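Local structure of CDA peptide synthetase I (Streptomyces coelicolor, 5DU9) at residues V288-P293 / L313-A318; E175-L180 / V373-P378; G59-C64 / R77-P82; R120-D125 / R149-L154. The protein is a condensation domain from a large multidomain peptide synthetase, with the two-lobed fold of the CoA-dependent acyltransferase clan. The protein carries 1 engineered substitution. All blocks are in the same frame, centred on the assembly; numbering follows the deposited sequence.

Contact 1 of 4, residues V288-P293 / L313-A318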
# COMPACT_ATOMS: atom_id res chain seq x y z
N VAL A 288 1.79 -9.60 -21.13
CA VAL A 288 2.41 -9.09 -19.92
C VAL A 288 1.42 -9.18 -18.77
O VAL A 288 0.21 -9.02 -18.95
CB VAL A 288 2.90 -7.64 -20.09
CG1 VAL A 288 3.98 -7.58 -21.17
CG2 VAL A 288 1.75 -6.71 -20.44
N VAL A 289 1.95 -9.45 -17.59
CA VAL A 289 1.15 -9.47 -16.37
C VAL A 289 1.68 -8.42 -15.41
O VAL A 289 2.88 -8.31 -15.18
CB VAL A 289 1.19 -10.85 -15.69
CG1 VAL A 289 0.33 -10.86 -14.43
CG2 VAL A 289 0.73 -11.93 -16.65
N VAL A 290 0.76 -7.61 -14.88
CA VAL A 290 1.06 -6.78 -13.73
C VAL A 290 0.04 -7.11 -12.66
O VAL A 290 -1.05 -7.60 -12.97
CB VAL A 290 1.04 -5.28 -14.07
CG1 VAL A 290 2.08 -4.97 -15.14
CG2 VAL A 290 -0.34 -4.84 -14.52
N SER A 291 0.39 -6.86 -11.41
CA SER A 291 -0.52 -7.09 -10.30
C SER A 291 -1.03 -5.76 -9.78
O SER A 291 -0.27 -4.80 -9.63
CB SER A 291 0.16 -7.88 -9.18
OG SER A 291 0.57 -9.17 -9.64
N VAL A 292 -2.33 -5.71 -9.51
CA VAL A 292 -3.00 -4.49 -9.11
C VAL A 292 -3.66 -4.67 -7.75
O VAL A 292 -4.43 -5.60 -7.55
CB VAL A 292 -4.05 -4.08 -10.16
CG1 VAL A 292 -4.76 -2.80 -9.75
CG2 VAL A 292 -3.40 -3.90 -11.53
N PRO A 293 -3.36 -3.78 -6.79
CA PRO A 293 -4.12 -3.83 -5.54
C PRO A 293 -5.49 -3.17 -5.65
O PRO A 293 -5.65 -2.18 -6.37
CB PRO A 293 -3.22 -3.07 -4.55
CG PRO A 293 -2.29 -2.25 -5.37
CD PRO A 293 -2.38 -2.68 -6.81
N LEU A 313 -4.81 -8.53 -7.46
CA LEU A 313 -5.27 -9.35 -8.57
C LEU A 313 -4.42 -9.14 -9.81
O LEU A 313 -3.89 -8.06 -10.03
CB LEU A 313 -6.73 -9.06 -8.87
CG LEU A 313 -7.69 -9.65 -7.84
CD1 LEU A 313 -9.06 -9.01 -7.95
CD2 LEU A 313 -7.79 -11.16 -7.97
N PRO A 314 -4.30 -10.19 -10.63
CA PRO A 314 -3.45 -10.14 -11.82
C PRO A 314 -4.15 -9.50 -13.00
O PRO A 314 -5.28 -9.87 -13.34
CB PRO A 314 -3.17 -11.61 -12.10
CG PRO A 314 -4.42 -12.30 -11.66
CD PRO A 314 -4.91 -11.52 -10.47
N LEU A 315 -3.49 -8.53 -13.62
CA LEU A 315 -3.99 -7.86 -14.80
C LEU A 315 -3.20 -8.34 -16.00
O LEU A 315 -2.01 -8.06 -16.14
CB LEU A 315 -3.87 -6.34 -14.64
CG LEU A 315 -4.64 -5.47 -15.64
CD1 LEU A 315 -6.13 -5.55 -15.39
CD2 LEU A 315 -4.16 -4.04 -15.55
N ARG A 316 -3.86 -9.11 -16.86
CA ARG A 316 -3.20 -9.68 -18.02
C ARG A 316 -3.49 -8.84 -19.24
O ARG A 316 -4.65 -8.54 -19.55
CB ARG A 316 -3.66 -11.11 -18.23
CG ARG A 316 -2.79 -11.86 -19.18
CD ARG A 316 -3.11 -13.33 -19.15
NE ARG A 316 -2.04 -14.11 -19.71
CZ ARG A 316 -2.00 -15.43 -19.70
NH1 ARG A 316 -3.00 -16.12 -19.15
NH2 ARG A 316 -0.97 -16.07 -20.24
N LEU A 317 -2.42 -8.47 -19.94
CA LEU A 317 -2.48 -7.51 -21.03
C LEU A 317 -1.71 -8.03 -22.22
O LEU A 317 -0.55 -8.42 -22.09
CB LEU A 317 -1.90 -6.16 -20.58
CG LEU A 317 -2.43 -5.62 -19.25
CD1 LEU A 317 -1.50 -4.57 -18.66
CD2 LEU A 317 -3.82 -5.06 -19.44
N ALA A 318 -2.34 -8.04 -23.39
CA ALA A 318 -1.66 -8.37 -24.63
C ALA A 318 -1.25 -7.08 -25.32
O ALA A 318 -2.08 -6.20 -25.54
CB ALA A 318 -2.54 -9.21 -25.53
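Val290 and Leu315 form an antiparallel hydrogen-bonded pair whose side chains leave the sheet side by side, with Val290 CG2 at 3.8 Å from Leu315 CB. Leu315 turns CG anti to its backbone N (chi1 -167°), and its CD2 lies 4.1 Å from CG2 of Val292, one pair further along. Val288 and Val290 share a rotamer that tucks CG2 between the backbone N and the carbonyl carbon; in Val288 this branch meets Leu317 CB at 3.7 Å. Val292 is turned differently: its CG2 stands beside the backbone N and reaches Leu315 CB at 4.0 Å. Valine suits these extended positions, and the leucines extend this face toward helices 267-283 and 325-341. On the other face, Pro314 lies opposite Ser291 in a non-hydrogen-bonded pair, where a residue without N-H costs the ladder nothing. Ser291 OG is bonded to Gly361 N, while the extended Arg316 forms a salt bridge with Asp223. Six backbone bonds join the strands, Leu315 N to Val290 O being 2.7 Å. Because the three hydrogen-bonded pairs satisfy one another's N-H and C=O groups, and the Ser291 backbone bonds to Pro362 and Val364, the valine and leucine face can be buried against helices.

Contact 2 of 4, residues E175-L180 / V373-P378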
# COMPACT_ATOMS: atom_id res chain seq x y z
N GLU A 175 -7.04 15.29 13.55
CA GLU A 175 -8.30 15.81 14.07
C GLU A 175 -8.26 15.93 15.59
O GLU A 175 -8.67 16.96 16.15
CB GLU A 175 -9.46 14.90 13.65
CG GLU A 175 -10.83 15.43 14.03
CD GLU A 175 -11.95 14.53 13.56
OE1 GLU A 175 -11.83 13.30 13.73
OE2 GLU A 175 -12.95 15.05 13.02
N VAL A 176 -7.77 14.89 16.26
CA VAL A 176 -7.67 14.91 17.71
C VAL A 176 -6.65 15.94 18.17
O VAL A 176 -6.88 16.67 19.13
CB VAL A 176 -7.28 13.51 18.26
CG1 VAL A 176 -7.11 13.55 19.78
CG2 VAL A 176 -8.34 12.48 17.88
N TYR A 177 -5.51 16.01 17.47
CA TYR A 177 -4.45 16.96 17.81
C TYR A 177 -4.95 18.40 17.75
O TYR A 177 -4.64 19.22 18.62
CB TYR A 177 -3.25 16.78 16.88
CG TYR A 177 -2.12 17.75 17.15
CD1 TYR A 177 -1.21 17.51 18.17
CD2 TYR A 177 -1.96 18.89 16.38
CE1 TYR A 177 -0.17 18.39 18.42
CE2 TYR A 177 -0.92 19.78 16.62
CZ TYR A 177 -0.03 19.52 17.65
OH TYR A 177 1.01 20.39 17.89
N ARG A 178 -5.72 18.72 16.71
CA ARG A 178 -6.24 20.08 16.55
C ARG A 178 -7.15 20.44 17.71
O ARG A 178 -7.10 21.56 18.23
CB ARG A 178 -7.00 20.23 15.23
CG ARG A 178 -6.11 20.19 13.99
CD ARG A 178 -6.85 20.67 12.75
NE ARG A 178 -8.14 20.00 12.57
CZ ARG A 178 -8.33 18.87 11.89
NH1 ARG A 178 -7.30 18.24 11.32
NH2 ARG A 178 -9.55 18.36 11.78
N ALA A 179 -7.98 19.49 18.13
CA ALA A 179 -8.92 19.71 19.23
C ALA A 179 -8.18 19.95 20.54
O ALA A 179 -8.51 20.87 21.29
CB ALA A 179 -9.87 18.53 19.36
N LEU A 180 -7.18 19.12 20.83
CA LEU A 180 -6.40 19.26 22.05
C LEU A 180 -5.65 20.60 22.04
O LEU A 180 -5.45 21.22 23.08
CB LEU A 180 -5.41 18.10 22.21
CG LEU A 180 -6.00 16.70 22.43
CD1 LEU A 180 -4.90 15.67 22.59
CD2 LEU A 180 -6.93 16.67 23.64
N VAL A 373 -2.54 16.41 5.34
CA VAL A 373 -3.06 16.25 6.69
C VAL A 373 -2.86 17.54 7.48
O VAL A 373 -1.75 18.04 7.62
CB VAL A 373 -2.37 15.07 7.41
CG1 VAL A 373 -2.83 14.95 8.85
CG2 VAL A 373 -2.64 13.77 6.67
N ASP A 374 -3.96 18.08 8.01
CA ASP A 374 -3.95 19.39 8.65
C ASP A 374 -3.81 19.30 10.16
O ASP A 374 -4.73 18.87 10.86
CB ASP A 374 -5.23 20.15 8.29
CG ASP A 374 -5.24 21.58 8.81
OD1 ASP A 374 -4.15 22.12 9.10
OD2 ASP A 374 -6.33 22.16 8.93
N PHE A 375 -2.66 19.73 10.68
CA PHE A 375 -2.42 19.72 12.11
C PHE A 375 -2.71 21.09 12.74
O PHE A 375 -2.25 21.39 13.84
CB PHE A 375 -0.97 19.31 12.40
CG PHE A 375 -0.71 17.85 12.16
CD1 PHE A 375 -1.00 16.92 13.15
CD2 PHE A 375 -0.19 17.41 10.96
CE1 PHE A 375 -0.77 15.57 12.94
CE2 PHE A 375 0.04 16.06 10.74
CZ PHE A 375 -0.25 15.14 11.74
N GLY A 376 -3.50 21.90 12.04
CA GLY A 376 -3.90 23.20 12.55
C GLY A 376 -2.85 24.26 12.28
O GLY A 376 -2.51 25.06 13.16
N GLY A 377 -2.33 24.26 11.06
CA GLY A 377 -1.25 25.14 10.66
C GLY A 377 -0.21 24.33 9.91
O GLY A 377 -0.12 24.41 8.69
N PRO A 378 0.57 23.52 10.65
CA PRO A 378 1.45 22.55 9.99
C PRO A 378 0.65 21.57 9.14
O PRO A 378 -0.45 21.17 9.53
CB PRO A 378 2.13 21.83 11.15
CG PRO A 378 1.99 22.75 12.31
CD PRO A 378 0.70 23.47 12.11
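Arg178 binds the backbone of Asp374, not its carboxylate: NH1 donates to the carbonyl O of Asp374 at 2.7 Å with an N-H...O angle of 154°. Donor and acceptor are well matched, since NH1 lies in the carbonyl plane and the oxygen lies close to the guanidinium plane. A bend at chi3 (-51°) turns NE out of the line of the chain, and Glu175 CA sits 3.4 Å above the guanidinium plane, displaced toward its rim. The carboxylate of Asp374 serves its own turn. Its OD1 accepts from Gly376 N at 3.0 Å, an Asx turn, and more weakly from Gly377 N; OD2, 4.6 Å from Arg178 NE and well out of the guanidinium plane, probably adds only a general attraction of charges. This turn links strands 373-374 and 379-384 in a beta hairpin at one border of the six-stranded sheet, beside helix 163-182. Gly376 has a positive phi, which favours glycine, and at Gly377 a beta carbon would be jammed against the carbonyl O before it and against Pro378 CD. Arg178 CG and CD run close past Gly376 N. Further out, the carbonyl O of Phe375 lies at the edge of the Tyr177 ring, 3.5 Å from CE2. The two rings make an offset edge-to-face pair, the edge of Phe375 toward the face of Tyr177, with centroids 5.9 Å apart and planes at 75°; Phe375 CD1 is 3.9 Å from Tyr177 CD2. Tyrosine can combine this packing with a polar tip, as its OH is hydrogen-bonded to Asp45 N, while Phe375 packs on Leu38, Ile40 and Leu44.

Contact 3 of 4, residues G59-C64 / R77-P82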
# COMPACT_ATOMS: atom_id res chain seq x y z
N GLY A 59 -9.47 4.54 20.03
CA GLY A 59 -10.66 4.52 19.21
C GLY A 59 -10.51 3.73 17.92
O GLY A 59 -11.41 3.74 17.08
N THR A 60 -9.37 3.05 17.76
CA THR A 60 -9.07 2.29 16.55
C THR A 60 -8.88 0.82 16.89
O THR A 60 -7.79 0.41 17.28
CB THR A 60 -7.80 2.83 15.86
OG1 THR A 60 -7.93 4.24 15.64
CG2 THR A 60 -7.57 2.13 14.53
N GLU A 61 -9.94 0.02 16.71
CA GLU A 61 -9.94 -1.35 17.20
C GLU A 61 -8.76 -2.17 16.69
O GLU A 61 -8.16 -2.93 17.44
CB GLU A 61 -11.25 -2.06 16.82
CG GLU A 61 -11.34 -3.48 17.36
CD GLU A 61 -12.71 -4.12 17.18
OE1 GLU A 61 -13.64 -3.44 16.69
OE2 GLU A 61 -12.86 -5.30 17.54
N THR A 62 -8.41 -2.00 15.42
CA THR A 62 -7.36 -2.83 14.84
C THR A 62 -6.01 -2.54 15.49
O THR A 62 -5.17 -3.43 15.60
CB THR A 62 -7.27 -2.64 13.31
OG1 THR A 62 -6.47 -3.69 12.76
CG2 THR A 62 -6.67 -1.29 12.94
N LEU A 63 -5.80 -1.30 15.93
CA LEU A 63 -4.55 -0.94 16.58
C LEU A 63 -4.53 -1.34 18.05
O LEU A 63 -3.52 -1.12 18.73
CB LEU A 63 -4.30 0.57 16.45
CG LEU A 63 -3.96 1.07 15.04
CD1 LEU A 63 -3.87 2.60 15.05
CD2 LEU A 63 -2.66 0.47 14.53
N CYS A 64 -5.63 -1.91 18.53
CA CYS A 64 -5.72 -2.42 19.90
C CYS A 64 -5.88 -3.93 19.91
O CYS A 64 -6.30 -4.50 20.92
CB CYS A 64 -6.90 -1.79 20.64
SG CYS A 64 -6.78 -0.03 20.90
N ARG A 77 -8.94 -12.91 16.32
CA ARG A 77 -8.49 -11.61 16.78
C ARG A 77 -9.13 -11.26 18.12
O ARG A 77 -10.33 -11.46 18.31
CB ARG A 77 -8.81 -10.53 15.73
CG ARG A 77 -8.36 -9.14 16.11
CD ARG A 77 -8.67 -8.14 15.01
NE ARG A 77 -10.10 -8.02 14.76
CZ ARG A 77 -10.95 -7.34 15.53
NH1 ARG A 77 -10.51 -6.71 16.62
NH2 ARG A 77 -12.23 -7.30 15.23
N ALA A 78 -8.31 -10.75 19.04
CA ALA A 78 -8.78 -10.35 20.36
C ALA A 78 -8.57 -8.85 20.56
O ALA A 78 -7.51 -8.31 20.25
CB ALA A 78 -8.05 -11.13 21.44
N TYR A 79 -9.60 -8.19 21.09
CA TYR A 79 -9.59 -6.74 21.29
C TYR A 79 -9.09 -6.38 22.69
O TYR A 79 -9.63 -6.87 23.69
CB TYR A 79 -10.99 -6.18 21.05
CG TYR A 79 -11.19 -4.72 21.39
CD1 TYR A 79 -10.34 -3.74 20.89
CD2 TYR A 79 -12.24 -4.32 22.21
CE1 TYR A 79 -10.53 -2.41 21.19
CE2 TYR A 79 -12.43 -2.99 22.52
CZ TYR A 79 -11.58 -2.04 22.01
OH TYR A 79 -11.78 -0.71 22.33
N CYS A 80 -8.08 -5.52 22.75
CA CYS A 80 -7.43 -5.15 24.01
C CYS A 80 -7.29 -3.63 24.15
O CYS A 80 -6.27 -3.07 23.74
CB CYS A 80 -6.04 -5.79 24.10
SG CYS A 80 -6.04 -7.59 23.97
N PRO A 81 -8.30 -2.97 24.73
CA PRO A 81 -8.21 -1.52 24.93
C PRO A 81 -6.94 -1.09 25.68
O PRO A 81 -6.38 -1.90 26.42
CB PRO A 81 -9.45 -1.21 25.77
CG PRO A 81 -10.42 -2.26 25.41
CD PRO A 81 -9.62 -3.50 25.12
N PRO A 82 -6.49 0.16 25.49
CA PRO A 82 -5.37 0.65 26.30
C PRO A 82 -5.75 0.79 27.77
O PRO A 82 -6.92 0.66 28.11
CB PRO A 82 -5.05 2.02 25.68
CG PRO A 82 -5.69 2.01 24.34
CD PRO A 82 -6.90 1.14 24.46
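Arg77 opens the contact by gripping one oxygen of Glu61 with both end nitrogens: NH1 lies 2.9 Å and NH2 3.1 Å from Glu61 OE2. The oxygen is near the guanidinium plane, yet both nitrogens approach from the same face of the carboxylate, the two planes being 73° apart. Glu61 spans the gap extended, while Arg77 bends at chi3; NH1 also bonds Ser65 OG, which probably helps to hold the guanidinium in place. At Tyr79, CD1 touches Glu61 CG at 3.7 Å and CE1 touches Cys64 CB, so the aliphatic part of the glutamate and the cysteine share the ring. Cys80 N donates to Cys64 O at 2.7 Å; the two cysteines form no disulfide. Pro81 CD stands 3.8 Å above the centre of one face of the Tyr79 ring. Pro82 ends the walk with CD 3.7 Å from Cys64 SG, the short cysteine side chain bringing its polarisable sulfur against the compact proline ring, and Pro82 also meets Ala58 of helix 46-58. The backbone bond from Cys80 N to Cys64 O carries on, at the open end, the register of the beta hairpin formed by strands 65-69 and 75-79, just where the 3-10 turn 61-63 delivers the chain from helix 46-58.

Contact 4 of 4, residues R120-D125 / R149-L154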
# COMPACT_ATOMS: atom_id res chain seq x y z
N ARG A 120 17.16 5.90 8.36
CA ARG A 120 17.89 4.80 8.97
C ARG A 120 17.14 4.27 10.19
O ARG A 120 17.09 3.06 10.41
CB ARG A 120 19.30 5.26 9.36
CG ARG A 120 20.14 4.16 10.00
CD ARG A 120 21.58 4.61 10.21
NE ARG A 120 22.33 3.65 11.01
CZ ARG A 120 22.17 3.49 12.32
NH1 ARG A 120 21.29 4.22 12.98
NH2 ARG A 120 22.89 2.58 12.97
N TRP A 121 16.56 5.17 10.97
CA TRP A 121 15.79 4.77 12.15
C TRP A 121 14.56 3.96 11.76
O TRP A 121 14.26 2.93 12.37
CB TRP A 121 15.37 6.00 12.96
CG TRP A 121 14.94 5.67 14.36
CD1 TRP A 121 15.68 5.78 15.49
CD2 TRP A 121 13.66 5.16 14.77
NE1 TRP A 121 14.95 5.37 16.58
CE2 TRP A 121 13.71 4.98 16.17
CE3 TRP A 121 12.48 4.83 14.09
CZ2 TRP A 121 12.63 4.50 16.90
CZ3 TRP A 121 11.41 4.35 14.82
CH2 TRP A 121 11.49 4.19 16.21
N MET A 122 13.85 4.43 10.74
CA MET A 122 12.65 3.76 10.27
C MET A 122 12.98 2.39 9.68
O MET A 122 12.24 1.42 9.90
CB MET A 122 11.92 4.63 9.24
CG MET A 122 11.33 5.90 9.83
SD MET A 122 10.36 6.87 8.65
CE MET A 122 11.64 7.51 7.58
N ASP A 123 14.08 2.30 8.95
CA ASP A 123 14.50 1.04 8.36
C ASP A 123 14.82 0.00 9.44
O ASP A 123 14.48 -1.17 9.31
CB ASP A 123 15.72 1.24 7.47
CG ASP A 123 15.40 1.99 6.19
OD1 ASP A 123 14.22 2.02 5.80
OD2 ASP A 123 16.34 2.54 5.58
N ARG A 124 15.47 0.45 10.51
CA ARG A 124 15.82 -0.45 11.60
C ARG A 124 14.57 -0.85 12.38
O ARG A 124 14.47 -1.98 12.87
CB ARG A 124 16.85 0.21 12.51
CG ARG A 124 18.20 0.39 11.83
CD ARG A 124 19.14 1.27 12.64
NE ARG A 124 19.61 0.60 13.85
CZ ARG A 124 20.67 -0.21 13.90
NH1 ARG A 124 21.37 -0.48 12.81
NH2 ARG A 124 21.02 -0.77 15.05
N ASP A 125 13.61 0.06 12.50
CA ASP A 125 12.36 -0.28 13.17
C ASP A 125 11.59 -1.32 12.35
O ASP A 125 11.07 -2.29 12.90
CB ASP A 125 11.49 0.97 13.37
CG ASP A 125 10.21 0.66 14.13
OD1 ASP A 125 10.24 0.67 15.37
OD2 ASP A 125 9.19 0.39 13.47
N ARG A 149 10.77 21.62 10.74
CA ARG A 149 10.14 20.52 10.02
C ARG A 149 10.09 19.27 10.88
O ARG A 149 10.96 19.05 11.74
CB ARG A 149 10.89 20.22 8.72
CG ARG A 149 10.83 21.34 7.70
CD ARG A 149 11.57 20.97 6.42
NE ARG A 149 13.00 20.78 6.64
CZ ARG A 149 13.90 21.76 6.64
NH1 ARG A 149 13.53 23.02 6.45
NH2 ARG A 149 15.18 21.49 6.85
N HIS A 150 9.07 18.45 10.66
CA HIS A 150 8.90 17.20 11.39
C HIS A 150 8.63 16.04 10.46
O HIS A 150 8.31 16.21 9.28
CB HIS A 150 7.76 17.32 12.40
CG HIS A 150 8.14 18.06 13.65
ND1 HIS A 150 8.32 19.42 13.69
CD2 HIS A 150 8.39 17.61 14.91
CE1 HIS A 150 8.66 19.79 14.91
NE2 HIS A 150 8.70 18.71 15.67
N LEU A 151 8.76 14.83 11.00
CA LEU A 151 8.41 13.62 10.29
C LEU A 151 7.72 12.69 11.27
O LEU A 151 8.26 12.39 12.33
CB LEU A 151 9.66 12.96 9.69
CG LEU A 151 9.45 11.79 8.73
CD1 LEU A 151 10.60 11.70 7.75
CD2 LEU A 151 9.31 10.47 9.49
N TYR A 152 6.51 12.25 10.92
CA TYR A 152 5.78 11.28 11.73
C TYR A 152 5.86 9.92 11.06
O TYR A 152 5.37 9.76 9.94
CB TYR A 152 4.32 11.68 11.91
CG TYR A 152 3.60 10.82 12.93
CD1 TYR A 152 3.21 9.52 12.61
CD2 TYR A 152 3.32 11.29 14.20
CE1 TYR A 152 2.56 8.72 13.54
CE2 TYR A 152 2.67 10.51 15.13
CZ TYR A 152 2.30 9.22 14.80
OH TYR A 152 1.66 8.44 15.73
N TYR A 153 6.45 8.95 11.75
CA TYR A 153 6.58 7.59 11.24
C TYR A 153 5.52 6.67 11.82
O TYR A 153 5.36 6.58 13.04
CB TYR A 153 7.97 7.03 11.54
CG TYR A 153 8.10 5.52 11.39
CD1 TYR A 153 8.06 4.92 10.14
CD2 TYR A 153 8.29 4.71 12.50
CE1 TYR A 153 8.20 3.55 10.00
CE2 TYR A 153 8.43 3.34 12.37
CZ TYR A 153 8.39 2.76 11.12
OH TYR A 153 8.53 1.40 11.01
N LEU A 154 4.80 5.99 10.94
CA LEU A 154 3.83 4.98 11.31
C LEU A 154 4.32 3.63 10.81
O LEU A 154 4.26 3.34 9.61
CB LEU A 154 2.46 5.30 10.72
CG LEU A 154 1.39 4.21 10.88
CD1 LEU A 154 1.07 3.96 12.34
CD2 LEU A 154 0.13 4.58 10.11
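Met122 lies over one face of the Tyr153 ring, with CG 3.8 Å from the ring centroid and 28° off the normal, a CH-pi contact. Its sulfur continues past the ring obliquely as a Met-aromatic contact, SD being 3.4 Å from Tyr153 CD1, and on its way meets Leu151 CD2 at 3.8 Å. The long, flexible methionine suits this place because it bridges helix and strand while following the outline of the ring. Trp121 comes in with an edge, CZ3 standing 3.9 Å from Tyr153 CD2, and packs edge-to-face with Phe143 as well. Helix 114-126 is the connection of a beta-alpha-beta crossover between the parallel neighbours 103-107 and 138-146, and here it lies on the next strand, 149-157; the axes of segments 120-125 and 149-154 approach to 10.2 Å, with their N-to-C directions only 10° apart. Leu151 and Tyr153 point to this helix, whereas Tyr152 and Leu154 point to the other face, toward helix 163-182. At the polar border the Tyr153 hydroxyl donates to Asp125 OD2 at 2.7 Å, meeting the anti side of the carboxylate. The carboxylate is turned 82° from the ring plane, with OD2 at the ring edge, 3.2 Å from Tyr153 CE2. Aspartate can serve several partners at once: OD2 also forms a salt bridge with Arg33, which probably balances its charge, and OD1 bonds Ser139 OG.

In the fold
Contacts 1 and 4 are buried, whereas contacts 2 and 3 are only partly so. Contact 1 lies across the centre of the chain from the other three, its centre 39 Å from that of contact 2, and is the one strand-to-strand ladder, ruled by backbone bonds and aliphatic branches. Contacts 2 and 4 belong to the same six-stranded sheet: strand 149-157 runs on in the chain to helix 163-182, and each contact sets a helix against an aromatic residue, with nearest atoms about 6 Å apart. Contact 4 has one hydroxyl-carboxylate bond beside its apolar heart, contact 2 an arginine-to-carbonyl bond near a turn, and contact 3 a full salt bridge beside a hairpin.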